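PDB 4EZE: haloacid dehalogenase-like hydrolase from Salmonella enterica subsp. enterica serovar Typhi, which probably hydrolyses O-phosphoserine to serine and inorganic phosphate in a magnesium-dependent reaction, the last step of L-serine biosynthesis. Local coordinates for residues R60-A63 and A68-K71; L185-V190 and L308-I313. One frame throughout, in Å; residues are numbered along the deposited sequence.

Contact 1 (R60-A63 and A68-K71)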
loop_
_atom_site.group_PDB
_atom_site.type_symbol
_atom_site.label_atom_id
_atom_site.label_comp_id
_atom_site.label_asym_id
_atom_site.label_seq_id
_atom_site.Cartn_x
_atom_site.Cartn_y
_atom_site.Cartn_z
ATOM N N ARG A 60 2.116 -11.303 -22.989
ATOM C CA ARG A 60 1.428 -12.382 -22.305
ATOM C C ARG A 60 0.131 -11.910 -21.677
ATOM O O ARG A 60 -0.110 -10.716 -21.535
ATOM C CB ARG A 60 2.341 -12.938 -21.223
ATOM C CG ARG A 60 3.669 -13.414 -21.779
ATOM C CD ARG A 60 4.380 -14.326 -20.790
ATOM N NE ARG A 60 5.551 -14.933 -21.418
ATOM C CZ ARG A 60 6.465 -15.665 -20.787
ATOM N NH1 ARG A 60 6.362 -15.900 -19.484
ATOM N NH2 ARG A 60 7.491 -16.164 -21.468
ATOM N N TYR A 61 -0.705 -12.849 -21.274
ATOM C CA TYR A 61 -1.943 -12.457 -20.651
ATOM C C TYR A 61 -2.187 -13.191 -19.345
ATOM O O TYR A 61 -2.379 -14.398 -19.326
ATOM C CB TYR A 61 -3.066 -12.719 -21.625
ATOM C CG TYR A 61 -4.447 -12.519 -21.064
ATOM C CD1 TYR A 61 -4.984 -11.245 -20.950
ATOM C CD2 TYR A 61 -5.239 -13.606 -20.701
ATOM C CE1 TYR A 61 -6.263 -11.054 -20.481
ATOM C CE2 TYR A 61 -6.523 -13.424 -20.220
ATOM C CZ TYR A 61 -7.028 -12.142 -20.104
ATOM O OH TYR A 61 -8.306 -11.920 -19.628
ATOM N N ALA A 62 -2.175 -12.463 -18.241
ATOM C CA ALA A 62 -2.528 -13.079 -16.967
ATOM C C ALA A 62 -4.048 -13.108 -16.779
ATOM O O ALA A 62 -4.629 -12.138 -16.303
ATOM C CB ALA A 62 -1.865 -12.349 -15.818
ATOM N N ALA A 63 -4.677 -14.235 -17.129
ATOM C CA ALA A 63 -6.146 -14.379 -17.087
ATOM C C ALA A 63 -6.742 -14.066 -15.727
ATOM O O ALA A 63 -7.837 -13.527 -15.632
ATOM C CB ALA A 63 -6.557 -15.791 -17.517
ATOM N N ALA A 68 -3.288 -8.061 -19.798
ATOM C CA ALA A 68 -2.254 -8.364 -20.769
ATOM C C ALA A 68 -1.040 -7.500 -20.437
ATOM O O ALA A 68 -1.185 -6.306 -20.216
ATOM C CB ALA A 68 -2.755 -8.072 -22.168
ATOM N N TYR A 69 0.144 -8.101 -20.380
ATOM C CA TYR A 69 1.364 -7.351 -20.097
ATOM C C TYR A 69 2.527 -7.695 -21.022
ATOM O O TYR A 69 2.479 -8.663 -21.778
ATOM C CB TYR A 69 1.813 -7.600 -18.666
ATOM C CG TYR A 69 2.074 -9.048 -18.411
ATOM C CD1 TYR A 69 1.012 -9.933 -18.270
ATOM C CD2 TYR A 69 3.372 -9.541 -18.323
ATOM C CE1 TYR A 69 1.231 -11.270 -18.031
ATOM C CE2 TYR A 69 3.607 -10.885 -18.086
ATOM C CZ TYR A 69 2.528 -11.748 -17.953
ATOM O OH TYR A 69 2.718 -13.091 -17.733
ATOM N N LEU A 70 3.586 -6.897 -20.932
ATOM C CA LEU A 70 4.807 -7.121 -21.691
ATOM C C LEU A 70 5.899 -7.568 -20.732
ATOM O O LEU A 70 6.145 -6.919 -19.728
ATOM C CB LEU A 70 5.254 -5.845 -22.407
ATOM C CG LEU A 70 6.477 -6.018 -23.314
ATOM C CD1 LEU A 70 6.159 -6.853 -24.552
ATOM C CD2 LEU A 70 6.997 -4.656 -23.715
ATOM N N LYS A 71 6.540 -8.692 -21.022
ATOM C CA LYS A 71 7.580 -9.180 -20.128
ATOM C C LYS A 71 8.950 -9.026 -20.797
ATOM O O LYS A 71 9.129 -9.371 -21.949
ATOM C CB LYS A 71 7.312 -10.631 -19.722
ATOM C CG LYS A 71 8.394 -11.235 -18.827
ATOM C CD LYS A 71 8.045 -12.672 -18.470
ATOM C CE LYS A 71 9.194 -13.416 -17.800
ATOM N NZ LYS A 71 8.847 -14.870 -17.751
#
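The Y69 ring comes back over R60 because chi1 of 59° sets its CG between the residue's own backbone N and carbonyl carbon, while the R60 chain, extended from CG to NE, runs past the phenol end to K71. The two strands, 56-62 and 67-75, form a beta hairpin at one border of the four-stranded antiparallel sheet. Its register is fixed by the hydrogen-bonded pair R60/Y69: R60 N donates to Y69 O at 2.9 Å with an N-H...O angle of 167°, and Y69 N donates to R60 O, also at 2.9 Å. R60 O also takes a CA-H...O contact from A68, whose CA stands 3.3 Å away.

The side chains of the two pairs lie on opposite faces of the sheet. On one, Y61 and A68 form the neighbouring non-hydrogen-bonded pair, with Y61 CD1 4.1 Å from A68 CB; Y61 OH reaches N66 in the turn. On the other, R60 CB lies over one face of the Y69 ring, 3.5 Å from CZ. The backbone contributes too, as A62 N meets the edge of the Y69 ring in plane, 3.6 Å from CE1. The guanidinium of R60 does not stack on this ring, the planes being 71° apart; K71 CD lies above the guanidinium instead, nearer its NH1 end than its centre.

The polar ends converge on the chain terminus. L317 OXT takes a salt bridge from R60 NH1 and a hydrogen bond from Y69 OH, L317 O takes one from K71 NZ, and D58 pairs with R60 NH2. This shared anion probably accounts for the nearness of two cationic groups, and R60 NH1 sits 3.2 Å from K71 NZ.

Contact 2 (L185-V190 and L308-I313)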
loop_
_atom_site.group_PDB
_atom_site.type_symbol
_atom_site.label_atom_id
_atom_site.label_comp_id
_atom_site.label_asym_id
_atom_site.label_seq_id
_atom_site.Cartn_x
_atom_site.Cartn_y
_atom_site.Cartn_z
ATOM N N LEU A 185 -10.541 -6.796 -4.358
ATOM C CA LEU A 185 -11.489 -7.903 -4.431
ATOM C C LEU A 185 -10.902 -8.964 -5.318
ATOM O O LEU A 185 -10.863 -10.132 -4.964
ATOM C CB LEU A 185 -12.845 -7.470 -4.988
ATOM C CG LEU A 185 -13.647 -6.514 -4.109
ATOM C CD1 LEU A 185 -14.903 -6.091 -4.857
ATOM C CD2 LEU A 185 -13.982 -7.118 -2.745
ATOM N N THR A 186 -10.410 -8.565 -6.480
ATOM C CA THR A 186 -9.785 -9.567 -7.340
ATOM C C THR A 186 -8.556 -10.218 -6.695
ATOM O O THR A 186 -8.399 -11.434 -6.749
ATOM C CB THR A 186 -9.353 -8.998 -8.698
ATOM O OG1 THR A 186 -10.506 -8.565 -9.420
ATOM C CG2 THR A 186 -8.604 -10.095 -9.500
ATOM N N ILE A 187 -7.684 -9.428 -6.076
ATOM C CA ILE A 187 -6.364 -9.978 -5.733
ATOM C C ILE A 187 -6.310 -10.701 -4.378
ATOM O O ILE A 187 -5.470 -11.583 -4.162
ATOM C CB ILE A 187 -5.226 -8.916 -5.863
ATOM C CG1 ILE A 187 -3.894 -9.621 -6.108
ATOM C CG2 ILE A 187 -5.169 -8.018 -4.630
ATOM C CD1 ILE A 187 -3.897 -10.456 -7.383
ATOM N N LEU A 188 -7.217 -10.347 -3.474
ATOM C CA LEU A 188 -7.199 -10.878 -2.103
ATOM C C LEU A 188 -7.314 -12.410 -1.976
ATOM O O LEU A 188 -6.645 -13.034 -1.157
ATOM C CB LEU A 188 -8.323 -10.238 -1.283
ATOM C CG LEU A 188 -7.996 -8.837 -0.826
ATOM C CD1 LEU A 188 -9.230 -8.266 -0.149
ATOM C CD2 LEU A 188 -6.775 -8.898 0.092
ATOM N N PRO A 189 -8.211 -13.003 -2.750
ATOM C CA PRO A 189 -8.410 -14.452 -2.799
ATOM C C PRO A 189 -7.174 -15.128 -3.375
ATOM O O PRO A 189 -6.841 -16.256 -3.016
ATOM C CB PRO A 189 -9.599 -14.619 -3.764
ATOM C CG PRO A 189 -10.238 -13.264 -3.879
ATOM C CD PRO A 189 -9.188 -12.245 -3.559
ATOM N N VAL A 190 -6.491 -14.435 -4.267
ATOM C CA VAL A 190 -5.283 -14.968 -4.877
ATOM C C VAL A 190 -4.121 -14.945 -3.884
ATOM O O VAL A 190 -3.302 -15.870 -3.829
ATOM C CB VAL A 190 -4.949 -14.133 -6.110
ATOM C CG1 VAL A 190 -3.669 -14.627 -6.761
ATOM C CG2 VAL A 190 -6.152 -14.158 -7.054
ATOM N N LEU A 308 -2.381 -5.764 -9.726
ATOM C CA LEU A 308 -0.955 -5.851 -10.115
ATOM C C LEU A 308 -0.040 -6.539 -9.091
ATOM O O LEU A 308 1.051 -6.959 -9.437
ATOM C CB LEU A 308 -0.365 -4.473 -10.458
ATOM C CG LEU A 308 -0.912 -3.610 -11.604
ATOM C CD1 LEU A 308 0.128 -2.582 -12.020
ATOM C CD2 LEU A 308 -1.294 -4.449 -12.808
ATOM N N LEU A 309 -0.460 -6.662 -7.832
ATOM C CA LEU A 309 0.367 -7.425 -6.889
ATOM C C LEU A 309 0.619 -8.857 -7.404
ATOM O O LEU A 309 1.559 -9.541 -6.988
ATOM C CB LEU A 309 -0.277 -7.478 -5.516
ATOM C CG LEU A 309 -0.427 -6.151 -4.786
ATOM C CD1 LEU A 309 -1.182 -6.411 -3.503
ATOM C CD2 LEU A 309 0.942 -5.601 -4.458
ATOM N N LEU A 310 -0.208 -9.334 -8.319
ATOM C CA LEU A 310 0.112 -10.635 -8.903
ATOM C C LEU A 310 1.587 -10.761 -9.291
ATOM O O LEU A 310 2.219 -11.783 -9.005
ATOM C CB LEU A 310 -0.744 -10.908 -10.130
ATOM C CG LEU A 310 -0.634 -12.381 -10.533
ATOM C CD1 LEU A 310 -1.269 -13.233 -9.455
ATOM C CD2 LEU A 310 -1.305 -12.617 -11.864
ATOM N N PHE A 311 2.127 -9.736 -9.958
ATOM C CA PHE A 311 3.512 -9.798 -10.475
ATOM C C PHE A 311 4.572 -9.987 -9.412
ATOM O O PHE A 311 5.720 -10.289 -9.707
ATOM C CB PHE A 311 3.827 -8.592 -11.364
ATOM C CG PHE A 311 2.979 -8.557 -12.585
ATOM C CD1 PHE A 311 1.814 -7.797 -12.604
ATOM C CD2 PHE A 311 3.278 -9.372 -13.671
ATOM C CE1 PHE A 311 0.988 -7.793 -13.712
ATOM C CE2 PHE A 311 2.461 -9.375 -14.793
ATOM C CZ PHE A 311 1.313 -8.588 -14.817
ATOM N N LEU A 312 4.189 -9.815 -8.162
ATOM C CA LEU A 312 5.165 -9.928 -7.125
ATOM C C LEU A 312 4.951 -11.210 -6.318
ATOM O O LEU A 312 5.667 -11.450 -5.360
ATOM C CB LEU A 312 5.092 -8.718 -6.200
ATOM C CG LEU A 312 5.202 -7.336 -6.847
ATOM C CD1 LEU A 312 4.700 -6.318 -5.842
ATOM C CD2 LEU A 312 6.607 -6.982 -7.262
ATOM N N ILE A 313 3.970 -12.027 -6.684
ATOM C CA ILE A 313 3.746 -13.247 -5.910
ATOM C C ILE A 313 3.551 -14.501 -6.751
ATOM O O ILE A 313 3.650 -15.609 -6.227
ATOM C CB ILE A 313 2.579 -13.099 -4.920
ATOM C CG1 ILE A 313 1.258 -12.958 -5.665
ATOM C CG2 ILE A 313 2.814 -11.898 -4.009
ATOM C CD1 ILE A 313 0.077 -12.979 -4.721
#
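I187 projects from helix 184-193 as a bump against L309 and L310, two consecutive residues of the C-terminal segment. Its CG1 branch does the touching: chi1 of -155° carries CG1 anti to the backbone N, and chi2 of 60° then bends CD1 against the start of L310. Three approaches of similar length define the fit, one of them to a backbone nitrogen. I187 CG1 lies 4.2 Å from L309 CB, whereas CD1 goes further along the segment, to 4.0 Å from L310 N and 4.2 Å from L310 CB. The methyl rests at the base of L310, against its N and CB, while CG1 faces L309 CB.

V190, three residues on and facing the same way, supplies the second bump. Its CG1 meets the end of L310 methyl to methyl, 3.9 Å from CD1; the two side chains cross at about a right angle. L310 turns its base to I187 and its CD1 end into the notch between I187 and V190.

The receiving surface is curled by backbone bonds from F311 N to L308 O, L312 N to L309 O and I313 N to L310 O, which point consecutive side chains in different directions. L309 also packs on I285 of strand 283-287, and V190 on L64. All four touching residues are buried, and the L309 side chain lies about 12 Å from that of D114, the predicted nucleophile. The pattern is apolar packing of helix 184-193 of the haloacid dehalogenase fold, whose core is the parallel sheet, against the segment after strand 299-301.

Both segments of contact 1 precede those of contact 2 in sequence; the centres are about 14 Å apart. Contact 1 belongs to the antiparallel sheet formed by the N-terminal part; contact 2 brings helix 184-193 of the catalytic core onto the segment that follows strand 299-301. That C-terminal segment bridges them directly: F311 meets Y69 edge-to-face, with F311 CE2 3.6 Å from Y69 CD2, and L310 CD2 lies 4.0 Å from A62 CB. One tail thus packs on the hairpin on one hand and the core helix on the other, joining the two parts of the protein.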